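Local structure of putative hydrolase (Bacteroides ovatus, 4HBS) at residues G32-V37 and E406-N411; F62-P67 and G161-Y166; N70-F75 and M170-G175; D319-R324 and V333-L338. The protein is of unknown function but is probably a five-bladed beta-propeller hydrolase, perhaps one acting on carbohydrates. All blocks are in the same frame, centred on the assembly; numbering follows the deposited sequence.

Contact 1. Residues G32-V37 and E406-N411; sequences GQYWKV and ESLYDN
The type I turn from Tyr-34 to Val-37 packs beside the 3-10 turn holding Ser-407 and Leu-408, bringing the CA atoms of Lys-36 and Ser-407 to 6.4 Å. CG of Tyr-34 is anti to the backbone N (chi1 -178°), and ring atom CE2 comes 3.5 Å from Ser-407 O, which lies obliquely to the ring. Nearer the backbone, Tyr-34 CB touches Leu-408 CD2 at 3.7 Å, the methyl that also meets Val-37 CG2. Lys-36 reaches Asp-410 tip to tip; its NZ forms a salt bridge with Asp-410 OD2 (3.2 Å), approaching on the anti side of the carboxylate. The same ammonium donates to Tyr-34 OH (3.0 Å) and to Asn-10 O. An alanine in place of Tyr-34 would probably leave Lys-36 NZ without its hydroxyl acceptor and open a gap beside Ser-407. Three oxygens thus grip one ammonium group, which joins the loop before strand 38-42 to the C-terminal tail and would be expected to offset the negative charge of Asp-410.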
loop_
_atom_site.group_PDB
_atom_site.type_symbol
_atom_site.label_atom_id
_atom_site.label_comp_id
_atom_site.label_asym_id
_atom_site.label_seq_id
_atom_site.Cartn_x
_atom_site.Cartn_y
_atom_site.Cartn_z
ATOM N N GLY A 32 -5.631 4.171 -23.067
ATOM C CA GLY A 32 -5.311 2.932 -22.365
ATOM C C GLY A 32 -6.528 2.196 -21.818
ATOM O O GLY A 32 -6.521 0.956 -21.784
ATOM N N GLN A 33 -7.603 2.941 -21.405
ATOM C CA GLN A 33 -8.807 2.296 -20.858
ATOM C C GLN A 33 -9.905 2.001 -21.902
ATOM O O GLN A 33 -10.111 2.748 -22.869
ATOM C CB GLN A 33 -9.424 3.078 -19.686
ATOM C CG GLN A 33 -9.694 4.552 -19.941
ATOM C CD GLN A 33 -10.973 5.042 -19.333
ATOM O OE1 GLN A 33 -11.851 4.267 -18.970
ATOM N NE2 GLN A 33 -11.107 6.350 -19.186
ATOM N N TYR A 34 -10.627 0.879 -21.631
ATOM C CA TYR A 34 -11.759 0.317 -22.383
ATOM C C TYR A 34 -12.959 1.218 -22.166
ATOM O O TYR A 34 -13.143 1.712 -21.062
ATOM C CB TYR A 34 -12.021 -1.117 -21.845
ATOM C CG TYR A 34 -13.126 -1.935 -22.485
ATOM C CD1 TYR A 34 -13.259 -2.006 -23.869
ATOM C CD2 TYR A 34 -13.914 -2.793 -21.718
ATOM C CE1 TYR A 34 -14.211 -2.838 -24.465
ATOM C CE2 TYR A 34 -14.856 -3.637 -22.304
ATOM C CZ TYR A 34 -15.007 -3.657 -23.674
ATOM O OH TYR A 34 -15.943 -4.508 -24.222
ATOM N N TRP A 35 -13.749 1.470 -23.202
ATOM C CA TRP A 35 -14.916 2.367 -23.112
ATOM C C TRP A 35 -16.018 1.915 -22.088
ATOM O O TRP A 35 -16.754 2.772 -21.607
ATOM C CB TRP A 35 -15.538 2.578 -24.500
ATOM C CG TRP A 35 -16.143 1.346 -25.118
ATOM C CD1 TRP A 35 -15.507 0.390 -25.857
ATOM C CD2 TRP A 35 -17.523 0.989 -25.106
ATOM N NE1 TRP A 35 -16.407 -0.556 -26.280
ATOM C CE2 TRP A 35 -17.655 -0.207 -25.843
ATOM C CE3 TRP A 35 -18.658 1.539 -24.502
ATOM C CZ2 TRP A 35 -18.881 -0.841 -26.016
ATOM C CZ3 TRP A 35 -19.877 0.914 -24.681
ATOM C CH2 TRP A 35 -19.983 -0.255 -25.440
ATOM N N LYS A 36 -16.128 0.607 -21.754
ATOM C CA LYS A 36 -17.122 0.145 -20.759
ATOM C C LYS A 36 -16.604 0.338 -19.292
ATOM O O LYS A 36 -17.373 0.143 -18.337
ATOM C CB LYS A 36 -17.481 -1.346 -20.962
ATOM C CG LYS A 36 -18.129 -1.713 -22.290
ATOM C CD LYS A 36 -18.658 -3.162 -22.240
ATOM C CE LYS A 36 -19.463 -3.579 -23.451
ATOM N NZ LYS A 36 -18.895 -4.777 -24.122
ATOM N N VAL A 37 -15.300 0.668 -19.114
ATOM C CA VAL A 37 -14.709 0.842 -17.795
ATOM C C VAL A 37 -14.790 2.328 -17.415
ATOM O O VAL A 37 -14.236 3.164 -18.116
ATOM C CB VAL A 37 -13.259 0.292 -17.787
ATOM C CG1 VAL A 37 -12.534 0.649 -16.488
ATOM C CG2 VAL A 37 -13.264 -1.223 -17.996
ATOM N N GLU A 406 -14.781 -5.330 -14.325
ATOM C CA GLU A 406 -15.101 -6.712 -14.742
ATOM C C GLU A 406 -15.276 -6.856 -16.278
ATOM O O GLU A 406 -14.991 -7.923 -16.816
ATOM C CB GLU A 406 -16.412 -7.174 -14.058
ATOM C CG GLU A 406 -16.370 -7.188 -12.534
ATOM C CD GLU A 406 -17.133 -6.091 -11.803
ATOM O OE1 GLU A 406 -17.083 -4.920 -12.253
ATOM O OE2 GLU A 406 -17.718 -6.392 -10.734
ATOM N N SER A 407 -15.765 -5.781 -16.964
ATOM C CA SER A 407 -16.004 -5.729 -18.418
ATOM C C SER A 407 -14.812 -6.077 -19.267
ATOM O O SER A 407 -15.007 -6.557 -20.371
ATOM C CB SER A 407 -16.437 -4.332 -18.834
ATOM O OG SER A 407 -17.590 -3.936 -18.121
ATOM N N LEU A 408 -13.580 -5.819 -18.790
ATOM C CA LEU A 408 -12.363 -6.073 -19.566
ATOM C C LEU A 408 -12.315 -7.463 -20.217
ATOM O O LEU A 408 -11.793 -7.574 -21.331
ATOM C CB LEU A 408 -11.119 -5.880 -18.694
ATOM C CG LEU A 408 -10.773 -4.431 -18.314
ATOM C CD1 LEU A 408 -9.609 -4.405 -17.391
ATOM C CD2 LEU A 408 -10.473 -3.583 -19.540
ATOM N N TYR A 409 -12.890 -8.496 -19.566
ATOM C CA TYR A 409 -12.904 -9.859 -20.100
ATOM C C TYR A 409 -14.277 -10.251 -20.721
ATOM O O TYR A 409 -14.550 -11.445 -20.871
ATOM C CB TYR A 409 -12.501 -10.831 -18.982
ATOM C CG TYR A 409 -11.117 -10.539 -18.443
ATOM C CD1 TYR A 409 -9.989 -10.717 -19.235
ATOM C CD2 TYR A 409 -10.937 -10.033 -17.163
ATOM C CE1 TYR A 409 -8.716 -10.414 -18.762
ATOM C CE2 TYR A 409 -9.664 -9.763 -16.662
ATOM C CZ TYR A 409 -8.556 -9.924 -17.477
ATOM O OH TYR A 409 -7.305 -9.620 -16.990
ATOM N N ASP A 410 -15.106 -9.244 -21.140
ATOM C CA ASP A 410 -16.424 -9.461 -21.778
ATOM C C ASP A 410 -16.296 -10.239 -23.058
ATOM O O ASP A 410 -16.919 -11.286 -23.215
ATOM C CB ASP A 410 -17.117 -8.109 -22.156
ATOM C CG ASP A 410 -18.025 -7.468 -21.129
ATOM O OD1 ASP A 410 -18.297 -8.112 -20.080
ATOM O OD2 ASP A 410 -18.528 -6.349 -21.402
ATOM N N ASN A 411 -15.495 -9.700 -23.992
ATOM C CA ASN A 411 -15.330 -10.251 -25.338
ATOM C C ASN A 411 -14.093 -11.212 -25.454
ATOM O O ASN A 411 -13.559 -11.389 -26.550
ATOM C CB ASN A 411 -15.250 -9.085 -26.360
ATOM C CG ASN A 411 -16.314 -8.000 -26.154
ATOM O OD1 ASN A 411 -15.999 -6.819 -25.986
ATOM N ND2 ASN A 411 -17.592 -8.370 -26.144
#

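Contact 2. Residues F62-P67 and G161-Y166; sequences FTTGLP and GDATIY
Ile-165 meets the end of segment 62-67 through each of its branches. From CB, which points toward the other segment, CG2 reaches Pro-67 tip to tip, 3.8 Å from its CG. On the other branch CG1, anti to the carbonyl carbon (chi1 -46°), passes Gly-65 O at 4.2 Å. At the tip, CD1 touches Leu-66 CD2 at 3.5 Å, the two side chains crossing at about a right angle, and also lies near Pro-67 CD. Farther back along the strands the contact is thinner: Thr-64 OG1 stands 3.6 Å from Ala-163 O, while its weak hydrogen bond goes to Thr-63 O within its own strand.

Asp-162, whose side chain touches Trp-299, turns its carboxylate back on its own chain, OD1 accepting from Ala-163 N at 2.9 Å, and OD2 takes a weak bond from Met-228 N in the following blade. An alanine at Asp-162 would probably leave both backbone N-H groups without these acceptors.

Strands 62-65 and 161-165 run nearly parallel, 5° apart, with axes 7.4 Å from each other. Each is the first strand of its own antiparallel sheet. Two first strands meeting in this way, by side chains instead of a shared backbone ladder, are characteristic of neighbouring blades around the centre of a beta-propeller.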
loop_
_atom_site.group_PDB
_atom_site.type_symbol
_atom_site.label_atom_id
_atom_site.label_comp_id
_atom_site.label_asym_id
_atom_site.label_seq_id
_atom_site.Cartn_x
_atom_site.Cartn_y
_atom_site.Cartn_z
ATOM N N PHE A 62 -1.706 1.705 2.969
ATOM C CA PHE A 62 -2.275 0.353 2.936
ATOM C C PHE A 62 -3.438 0.273 3.897
ATOM O O PHE A 62 -3.249 0.556 5.072
ATOM C CB PHE A 62 -1.227 -0.677 3.361
ATOM C CG PHE A 62 0.011 -0.808 2.512
ATOM C CD1 PHE A 62 1.047 0.114 2.617
ATOM C CD2 PHE A 62 0.239 -1.959 1.772
ATOM C CE1 PHE A 62 2.219 -0.041 1.878
ATOM C CE2 PHE A 62 1.423 -2.126 1.054
ATOM C CZ PHE A 62 2.398 -1.155 1.096
ATOM N N THR A 63 -4.621 -0.165 3.429
ATOM C CA THR A 63 -5.804 -0.314 4.279
ATOM C C THR A 63 -6.023 -1.770 4.668
ATOM O O THR A 63 -5.542 -2.693 3.999
ATOM C CB THR A 63 -7.041 0.211 3.598
ATOM O OG1 THR A 63 -7.138 -0.392 2.324
ATOM C CG2 THR A 63 -7.034 1.685 3.464
ATOM N N THR A 64 -6.766 -1.962 5.756
ATOM C CA THR A 64 -7.145 -3.261 6.281
ATOM C C THR A 64 -8.412 -3.052 7.064
ATOM O O THR A 64 -8.356 -2.505 8.173
ATOM C CB THR A 64 -6.013 -3.866 7.142
ATOM O OG1 THR A 64 -4.951 -4.279 6.291
ATOM C CG2 THR A 64 -6.470 -5.068 7.984
ATOM N N GLY A 65 -9.549 -3.442 6.485
ATOM C CA GLY A 65 -10.827 -3.352 7.173
ATOM C C GLY A 65 -10.771 -4.185 8.439
ATOM O O GLY A 65 -10.186 -5.279 8.424
ATOM N N LEU A 66 -11.292 -3.641 9.565
ATOM C CA LEU A 66 -11.272 -4.328 10.858
ATOM C C LEU A 66 -12.648 -4.900 11.179
ATOM O O LEU A 66 -13.638 -4.490 10.569
ATOM C CB LEU A 66 -10.809 -3.366 11.964
ATOM C CG LEU A 66 -9.395 -2.803 11.803
ATOM C CD1 LEU A 66 -9.085 -1.830 12.892
ATOM C CD2 LEU A 66 -8.371 -3.902 11.776
ATOM N N PRO A 67 -12.758 -5.847 12.137
ATOM C CA PRO A 67 -14.085 -6.429 12.435
ATOM C C PRO A 67 -15.066 -5.496 13.176
ATOM O O PRO A 67 -16.256 -5.805 13.217
ATOM C CB PRO A 67 -13.749 -7.654 13.303
ATOM C CG PRO A 67 -12.276 -7.811 13.231
ATOM C CD PRO A 67 -11.711 -6.473 12.972
ATOM N N GLY A 161 3.930 -4.014 5.303
ATOM C CA GLY A 161 3.582 -5.200 4.548
ATOM C C GLY A 161 2.085 -5.267 4.692
ATOM O O GLY A 161 1.494 -4.357 5.290
ATOM N N ASP A 162 1.447 -6.294 4.168
ATOM C CA ASP A 162 -0.010 -6.377 4.320
ATOM C C ASP A 162 -0.343 -6.979 5.714
ATOM O O ASP A 162 0.550 -7.496 6.391
ATOM C CB ASP A 162 -0.624 -7.202 3.173
ATOM C CG ASP A 162 -2.045 -6.851 2.796
ATOM O OD1 ASP A 162 -2.731 -6.201 3.606
ATOM O OD2 ASP A 162 -2.494 -7.296 1.739
ATOM N N ALA A 163 -1.603 -6.871 6.151
ATOM C CA ALA A 163 -2.015 -7.378 7.457
ATOM C C ALA A 163 -3.347 -8.090 7.370
ATOM O O ALA A 163 -4.152 -7.799 6.469
ATOM C CB ALA A 163 -2.107 -6.233 8.449
ATOM N N THR A 164 -3.571 -9.036 8.308
ATOM C CA THR A 164 -4.795 -9.838 8.393
ATOM C C THR A 164 -5.288 -9.864 9.820
ATOM O O THR A 164 -4.531 -9.544 10.741
ATOM C CB THR A 164 -4.564 -11.291 7.887
ATOM O OG1 THR A 164 -5.810 -11.993 7.867
ATOM C CG2 THR A 164 -3.533 -12.075 8.731
ATOM N N ILE A 165 -6.556 -10.285 10.003
ATOM C CA ILE A 165 -7.166 -10.448 11.316
ATOM C C ILE A 165 -7.181 -11.938 11.647
ATOM O O ILE A 165 -7.584 -12.764 10.818
ATOM C CB ILE A 165 -8.596 -9.835 11.392
ATOM C CG1 ILE A 165 -8.669 -8.408 10.752
ATOM C CG2 ILE A 165 -9.089 -9.814 12.834
ATOM C CD1 ILE A 165 -7.896 -7.343 11.460
ATOM N N TYR A 166 -6.710 -12.277 12.845
ATOM C CA TYR A 166 -6.692 -13.645 13.349
ATOM C C TYR A 166 -6.901 -13.584 14.863
ATOM O O TYR A 166 -6.142 -12.882 15.539
ATOM C CB TYR A 166 -5.370 -14.338 12.981
ATOM C CG TYR A 166 -5.279 -15.771 13.466
ATOM C CD1 TYR A 166 -6.057 -16.771 12.894
ATOM C CD2 TYR A 166 -4.430 -16.123 14.508
ATOM C CE1 TYR A 166 -5.987 -18.092 13.346
ATOM C CE2 TYR A 166 -4.366 -17.434 14.982
ATOM C CZ TYR A 166 -5.161 -18.416 14.410
ATOM O OH TYR A 166 -5.073 -19.729 14.836
#

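Contact 3. Residues N70-F75 and M170-G175; sequences NIFWSF and MQMLWG
Phe-72 and Met-170 both place CG anti to the backbone N (chi1 164° and -170°), and the two side chains cross at about a right angle; a bend at chi3 of Met-170 then lays its terminal methyl on the phenyl ring. CE sits over the ring centre, 3.7 Å from the centroid of Phe-72, in a CH-pi contact. The selenium of this selenomethionine lies over the same face, 3.9 Å from that centroid. Met-172, also selenomethionine, likewise crosses Phe-72 at about a right angle, its SE oblique to the ring and 3.8 Å from CZ. Its CE continues to Ser-74, 3.5 Å from OG, while SE also lies above one face of the Trp-174 indole, offset toward its rim; Trp-174 NE1 is hydrogen-bonded to Tyr-196 OH. The interface is thus almost wholly apolar and buried. Strands 71-75 and 170-175 run nearly parallel with axes 11.0 Å apart, each the second strand of its blade: the first lies between strands 60-65 and 98-102, the second between 156-165 and 187-197.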
loop_
_atom_site.group_PDB
_atom_site.type_symbol
_atom_site.label_atom_id
_atom_site.label_comp_id
_atom_site.label_asym_id
_atom_site.label_seq_id
_atom_site.Cartn_x
_atom_site.Cartn_y
_atom_site.Cartn_z
ATOM N N ASN A 70 -14.067 -0.232 11.704
ATOM C CA ASN A 70 -13.013 0.744 11.421
ATOM C C ASN A 70 -12.093 0.197 10.349
ATOM O O ASN A 70 -12.192 -0.980 9.997
ATOM C CB ASN A 70 -12.200 1.053 12.680
ATOM C CG ASN A 70 -13.010 1.517 13.865
ATOM O OD1 ASN A 70 -14.004 2.220 13.721
ATOM N ND2 ASN A 70 -12.616 1.112 15.069
ATOM N N ILE A 71 -11.194 1.058 9.825
ATOM C CA ILE A 71 -10.206 0.702 8.798
ATOM C C ILE A 71 -8.839 1.113 9.306
ATOM O O ILE A 71 -8.673 2.237 9.787
ATOM C CB ILE A 71 -10.521 1.361 7.423
ATOM C CG1 ILE A 71 -11.873 0.870 6.892
ATOM C CG2 ILE A 71 -9.382 1.087 6.404
ATOM C CD1 ILE A 71 -12.373 1.605 5.774
ATOM N N PHE A 72 -7.859 0.214 9.183
ATOM C CA PHE A 72 -6.490 0.462 9.620
ATOM C C PHE A 72 -5.665 0.936 8.416
ATOM O O PHE A 72 -5.637 0.256 7.405
ATOM C CB PHE A 72 -5.901 -0.817 10.238
ATOM C CG PHE A 72 -4.403 -0.799 10.385
ATOM C CD1 PHE A 72 -3.805 -0.255 11.510
ATOM C CD2 PHE A 72 -3.586 -1.259 9.363
ATOM C CE1 PHE A 72 -2.417 -0.173 11.608
ATOM C CE2 PHE A 72 -2.202 -1.174 9.461
ATOM C CZ PHE A 72 -1.624 -0.622 10.574
ATOM N N TRP A 73 -4.984 2.080 8.540
ATOM C CA TRP A 73 -4.125 2.638 7.488
ATOM C C TRP A 73 -2.696 2.620 7.953
ATOM O O TRP A 73 -2.446 3.086 9.066
ATOM C CB TRP A 73 -4.519 4.092 7.180
ATOM C CG TRP A 73 -5.873 4.249 6.590
ATOM C CD1 TRP A 73 -7.072 4.080 7.224
ATOM C CD2 TRP A 73 -6.175 4.700 5.269
ATOM N NE1 TRP A 73 -8.104 4.373 6.367
ATOM C CE2 TRP A 73 -7.584 4.780 5.166
ATOM C CE3 TRP A 73 -5.395 5.003 4.140
ATOM C CZ2 TRP A 73 -8.224 5.138 3.975
ATOM C CZ3 TRP A 73 -6.030 5.373 2.965
ATOM C CH2 TRP A 73 -7.427 5.440 2.890
ATOM N N SER A 74 -1.753 2.127 7.126
ATOM C CA SER A 74 -0.324 2.173 7.460
ATOM C C SER A 74 0.414 2.975 6.412
ATOM O O SER A 74 0.067 2.922 5.226
ATOM C CB SER A 74 0.286 0.783 7.596
ATOM O OG SER A 74 0.323 0.053 6.388
ATOM N N PHE A 75 1.426 3.729 6.844
ATOM C CA PHE A 75 2.221 4.571 5.963
ATOM C C PHE A 75 3.664 4.303 6.176
ATOM O O PHE A 75 4.068 3.865 7.256
ATOM C CB PHE A 75 1.939 6.071 6.209
ATOM C CG PHE A 75 0.472 6.425 6.168
ATOM C CD1 PHE A 75 -0.332 6.243 7.285
ATOM C CD2 PHE A 75 -0.121 6.890 4.995
ATOM C CE1 PHE A 75 -1.699 6.494 7.231
ATOM C CE2 PHE A 75 -1.499 7.137 4.945
ATOM C CZ PHE A 75 -2.275 6.944 6.069
HETATM N N MSE A 170 -4.949 -8.053 14.973
HETATM C CA MSE A 170 -4.413 -7.842 13.640
HETATM C C MSE A 170 -2.933 -8.201 13.619
HETATM O O MSE A 170 -2.135 -7.604 14.351
HETATM C CB MSE A 170 -4.627 -6.408 13.175
HETATM C CG MSE A 170 -4.295 -6.203 11.702
HETATM SE SE MSE A 170 -4.178 -4.352 11.280
HETATM C CE MSE A 170 -2.513 -4.005 12.135
ATOM N N GLN A 171 -2.578 -9.175 12.764
ATOM C CA GLN A 171 -1.207 -9.626 12.544
ATOM C C GLN A 171 -0.711 -8.925 11.313
ATOM O O GLN A 171 -1.363 -9.022 10.268
ATOM C CB GLN A 171 -1.146 -11.143 12.339
ATOM C CG GLN A 171 -1.957 -11.955 13.316
ATOM C CD GLN A 171 -1.791 -13.402 12.980
ATOM O OE1 GLN A 171 -2.308 -13.874 11.961
ATOM N NE2 GLN A 171 -1.009 -14.130 13.767
HETATM N N MSE A 172 0.410 -8.202 11.418
HETATM C CA MSE A 172 0.969 -7.431 10.315
HETATM C C MSE A 172 2.434 -7.746 10.077
HETATM O O MSE A 172 3.179 -7.954 11.039
HETATM C CB MSE A 172 0.833 -5.949 10.649
HETATM C CG MSE A 172 1.605 -5.038 9.696
HETATM SE SE MSE A 172 1.058 -3.252 9.812
HETATM C CE MSE A 172 1.396 -2.795 8.033
ATOM N N LEU A 173 2.867 -7.693 8.800
ATOM C CA LEU A 173 4.271 -7.852 8.442
ATOM C C LEU A 173 4.913 -6.477 8.210
ATOM O O LEU A 173 4.346 -5.630 7.518
ATOM C CB LEU A 173 4.467 -8.698 7.178
ATOM C CG LEU A 173 3.925 -10.092 7.149
ATOM C CD1 LEU A 173 4.155 -10.696 5.815
ATOM C CD2 LEU A 173 4.551 -10.980 8.206
ATOM N N TRP A 174 6.102 -6.282 8.760
ATOM C CA TRP A 174 6.901 -5.088 8.588
ATOM C C TRP A 174 8.204 -5.542 7.896
ATOM O O TRP A 174 8.894 -6.416 8.422
ATOM C CB TRP A 174 7.176 -4.440 9.960
ATOM C CG TRP A 174 6.020 -3.703 10.560
ATOM C CD1 TRP A 174 5.275 -4.089 11.630
ATOM C CD2 TRP A 174 5.519 -2.419 10.159
ATOM N NE1 TRP A 174 4.329 -3.130 11.921
ATOM C CE2 TRP A 174 4.441 -2.104 11.014
ATOM C CE3 TRP A 174 5.866 -1.510 9.149
ATOM C CZ2 TRP A 174 3.695 -0.913 10.878
ATOM C CZ3 TRP A 174 5.150 -0.323 9.033
ATOM C CH2 TRP A 174 4.049 -0.055 9.862
ATOM N N GLY A 175 8.495 -4.994 6.720
ATOM C CA GLY A 175 9.675 -5.354 5.945
ATOM C C GLY A 175 10.907 -4.590 6.372
ATOM O O GLY A 175 10.887 -3.360 6.355
#

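Contact 4. Residues D319-R324 and V333-L338; sequences DVLMFR and VDQKTL
The guanidinium of Arg-324 receives Asp-334 OD2 at its edge, in plane, while the phenyl ring of Phe-323 has Val-333 O near its plane at the edge and Gln-335 running alongside. Both pairs belong to the beta hairpin of strands 319-325 and 333-340, the last two strands of one propeller blade. Arg-324 NE donates to Asp-334 OD2 at 3.2 Å in a salt bridge, the oxygen using its anti lone pair, with a weaker bond from NH2; guanidinium and carboxylate planes stand 64° apart. NH2 has a further partner in Ala-413 O. Gln-335 lies side by side with Phe-323, its CB 3.5 Å from CE2, and its OE1 is held by Ser-293.

A beta bulge shifts the register by one: Met-322 pairs with Lys-336, but Arg-324 with Val-333, leaving Asp-334 and Gln-335 opposite Phe-323. Asp-334 accommodates the extra residue with a positive phi of 56°. On the face with Met-322, the methyl CE meets Leu-338 CD1 at 3.7 Å, and Leu-371 of the next blade touches both residues. On the other face Leu-321 CD2 lies 3.8 Å from Thr-337 OG1. Beyond that pair, Leu-338 N donates to Val-320 O at 2.8 Å, almost in line with the carbonyl bond.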
loop_
_atom_site.group_PDB
_atom_site.type_symbol
_atom_site.label_atom_id
_atom_site.label_comp_id
_atom_site.label_asym_id
_atom_site.label_seq_id
_atom_site.Cartn_x
_atom_site.Cartn_y
_atom_site.Cartn_z
ATOM N N ASP A 319 0.425 2.979 -16.658
ATOM C CA ASP A 319 -0.602 1.969 -16.981
ATOM C C ASP A 319 -0.811 0.995 -15.800
ATOM O O ASP A 319 0.144 0.368 -15.353
ATOM C CB ASP A 319 -0.249 1.168 -18.264
ATOM C CG ASP A 319 -0.377 1.919 -19.592
ATOM O OD1 ASP A 319 -0.912 3.052 -19.589
ATOM O OD2 ASP A 319 0.039 1.358 -20.638
ATOM N N VAL A 320 -2.059 0.913 -15.283
ATOM C CA VAL A 320 -2.450 -0.011 -14.208
ATOM C C VAL A 320 -2.905 -1.276 -14.896
ATOM O O VAL A 320 -3.871 -1.222 -15.657
ATOM C CB VAL A 320 -3.557 0.592 -13.318
ATOM C CG1 VAL A 320 -4.039 -0.422 -12.280
ATOM C CG2 VAL A 320 -3.064 1.872 -12.654
ATOM N N LEU A 321 -2.206 -2.399 -14.669
ATOM C CA LEU A 321 -2.488 -3.669 -15.339
ATOM C C LEU A 321 -3.396 -4.581 -14.555
ATOM O O LEU A 321 -3.438 -4.513 -13.330
ATOM C CB LEU A 321 -1.177 -4.418 -15.593
ATOM C CG LEU A 321 -0.098 -3.635 -16.311
ATOM C CD1 LEU A 321 1.105 -4.502 -16.542
ATOM C CD2 LEU A 321 -0.613 -3.047 -17.620
HETATM N N MSE A 322 -4.089 -5.482 -15.271
HETATM C CA MSE A 322 -4.942 -6.486 -14.662
HETATM C C MSE A 322 -4.760 -7.821 -15.370
HETATM O O MSE A 322 -4.719 -7.857 -16.602
HETATM C CB MSE A 322 -6.415 -6.076 -14.684
HETATM C CG MSE A 322 -7.297 -7.027 -13.856
HETATM SE SE MSE A 322 -9.176 -6.644 -13.898
HETATM C CE MSE A 322 -9.150 -5.273 -12.727
ATOM N N PHE A 323 -4.670 -8.915 -14.577
ATOM C CA PHE A 323 -4.556 -10.310 -15.043
ATOM C C PHE A 323 -5.592 -11.139 -14.335
ATOM O O PHE A 323 -6.063 -10.726 -13.278
ATOM C CB PHE A 323 -3.171 -10.897 -14.740
ATOM C CG PHE A 323 -1.993 -10.044 -15.116
ATOM C CD1 PHE A 323 -1.614 -8.969 -14.325
ATOM C CD2 PHE A 323 -1.220 -10.349 -16.227
ATOM C CE1 PHE A 323 -0.508 -8.189 -14.660
ATOM C CE2 PHE A 323 -0.107 -9.579 -16.551
ATOM C CZ PHE A 323 0.244 -8.505 -15.763
ATOM N N ARG A 324 -5.900 -12.331 -14.851
ATOM C CA ARG A 324 -6.859 -13.214 -14.194
ATOM C C ARG A 324 -6.361 -14.659 -14.138
ATOM O O ARG A 324 -5.533 -15.064 -14.953
ATOM C CB ARG A 324 -8.225 -13.157 -14.896
ATOM C CG ARG A 324 -8.196 -13.521 -16.379
ATOM C CD ARG A 324 -9.581 -13.837 -16.873
ATOM N NE ARG A 324 -9.605 -14.153 -18.297
ATOM C CZ ARG A 324 -10.718 -14.324 -19.009
ATOM N NH1 ARG A 324 -11.914 -14.214 -18.430
ATOM N NH2 ARG A 324 -10.647 -14.601 -20.308
ATOM N N VAL A 333 -3.116 -14.804 -16.357
ATOM C CA VAL A 333 -3.056 -14.650 -17.805
ATOM C C VAL A 333 -3.921 -13.491 -18.264
ATOM O O VAL A 333 -4.585 -12.850 -17.454
ATOM C CB VAL A 333 -3.501 -15.988 -18.498
ATOM C CG1 VAL A 333 -2.446 -17.065 -18.318
ATOM C CG2 VAL A 333 -4.857 -16.478 -17.983
ATOM N N ASP A 334 -3.878 -13.222 -19.581
ATOM C CA ASP A 334 -4.691 -12.234 -20.271
ATOM C C ASP A 334 -4.521 -10.858 -19.642
ATOM O O ASP A 334 -5.418 -10.342 -18.968
ATOM C CB ASP A 334 -6.166 -12.699 -20.299
ATOM C CG ASP A 334 -6.319 -14.127 -20.818
ATOM O OD1 ASP A 334 -5.569 -14.505 -21.751
ATOM O OD2 ASP A 334 -7.159 -14.880 -20.258
ATOM N N GLN A 335 -3.344 -10.269 -19.853
ATOM C CA GLN A 335 -3.056 -8.943 -19.325
ATOM C C GLN A 335 -3.978 -7.947 -19.992
ATOM O O GLN A 335 -4.284 -8.096 -21.176
ATOM C CB GLN A 335 -1.594 -8.564 -19.585
ATOM C CG GLN A 335 -1.137 -7.226 -18.988
ATOM C CD GLN A 335 0.257 -6.918 -19.481
ATOM O OE1 GLN A 335 1.218 -7.606 -19.134
ATOM N NE2 GLN A 335 0.389 -5.954 -20.391
ATOM N N LYS A 336 -4.451 -6.969 -19.233
ATOM C CA LYS A 336 -5.300 -5.888 -19.738
ATOM C C LYS A 336 -4.831 -4.587 -19.110
ATOM O O LYS A 336 -4.281 -4.626 -18.014
ATOM C CB LYS A 336 -6.779 -6.133 -19.374
ATOM C CG LYS A 336 -7.418 -7.380 -19.973
ATOM C CD LYS A 336 -7.958 -7.124 -21.334
ATOM C CE LYS A 336 -8.260 -8.390 -22.073
ATOM N NZ LYS A 336 -9.168 -8.137 -23.216
ATOM N N THR A 337 -5.034 -3.449 -19.769
ATOM C CA THR A 337 -4.702 -2.162 -19.172
ATOM C C THR A 337 -6.013 -1.631 -18.598
ATOM O O THR A 337 -6.949 -1.340 -19.349
ATOM C CB THR A 337 -4.014 -1.243 -20.167
ATOM O OG1 THR A 337 -2.768 -1.842 -20.520
ATOM C CG2 THR A 337 -3.746 0.124 -19.598
ATOM N N LEU A 338 -6.107 -1.589 -17.255
ATOM C CA LEU A 338 -7.304 -1.116 -16.557
ATOM C C LEU A 338 -7.508 0.356 -16.867
ATOM O O LEU A 338 -8.567 0.744 -17.364
ATOM C CB LEU A 338 -7.157 -1.361 -15.058
ATOM C CG LEU A 338 -8.389 -1.180 -14.212
ATOM C CD1 LEU A 338 -9.474 -2.148 -14.611
ATOM C CD2 LEU A 338 -8.050 -1.342 -12.730
#

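The four contacts form two groups. Contacts 2 and 3, centres 6 Å apart, join the same two blades at successive strands, and the backbone bonds Thr-64 O to Phe-72 N and Thr-164 O to Gln-171 N tie them together within each blade. Contacts 1 and 4, centres 10 Å apart, meet at the periphery, where Tyr-409 OH probably hydrogen-bonds Asp-334 O at 2.8 Å. Contact 1 also adjoins the blade in which strand 38-42 pairs with strand 399-403, the closure of the propeller by both chain ends. Contacts 2 and 4 come within about 15 Å at their nearest atoms. A glycerol, probably from crystallisation, is hydrogen-bonded to Gln-335 NE2 in contact 4; it does not by itself identify a site.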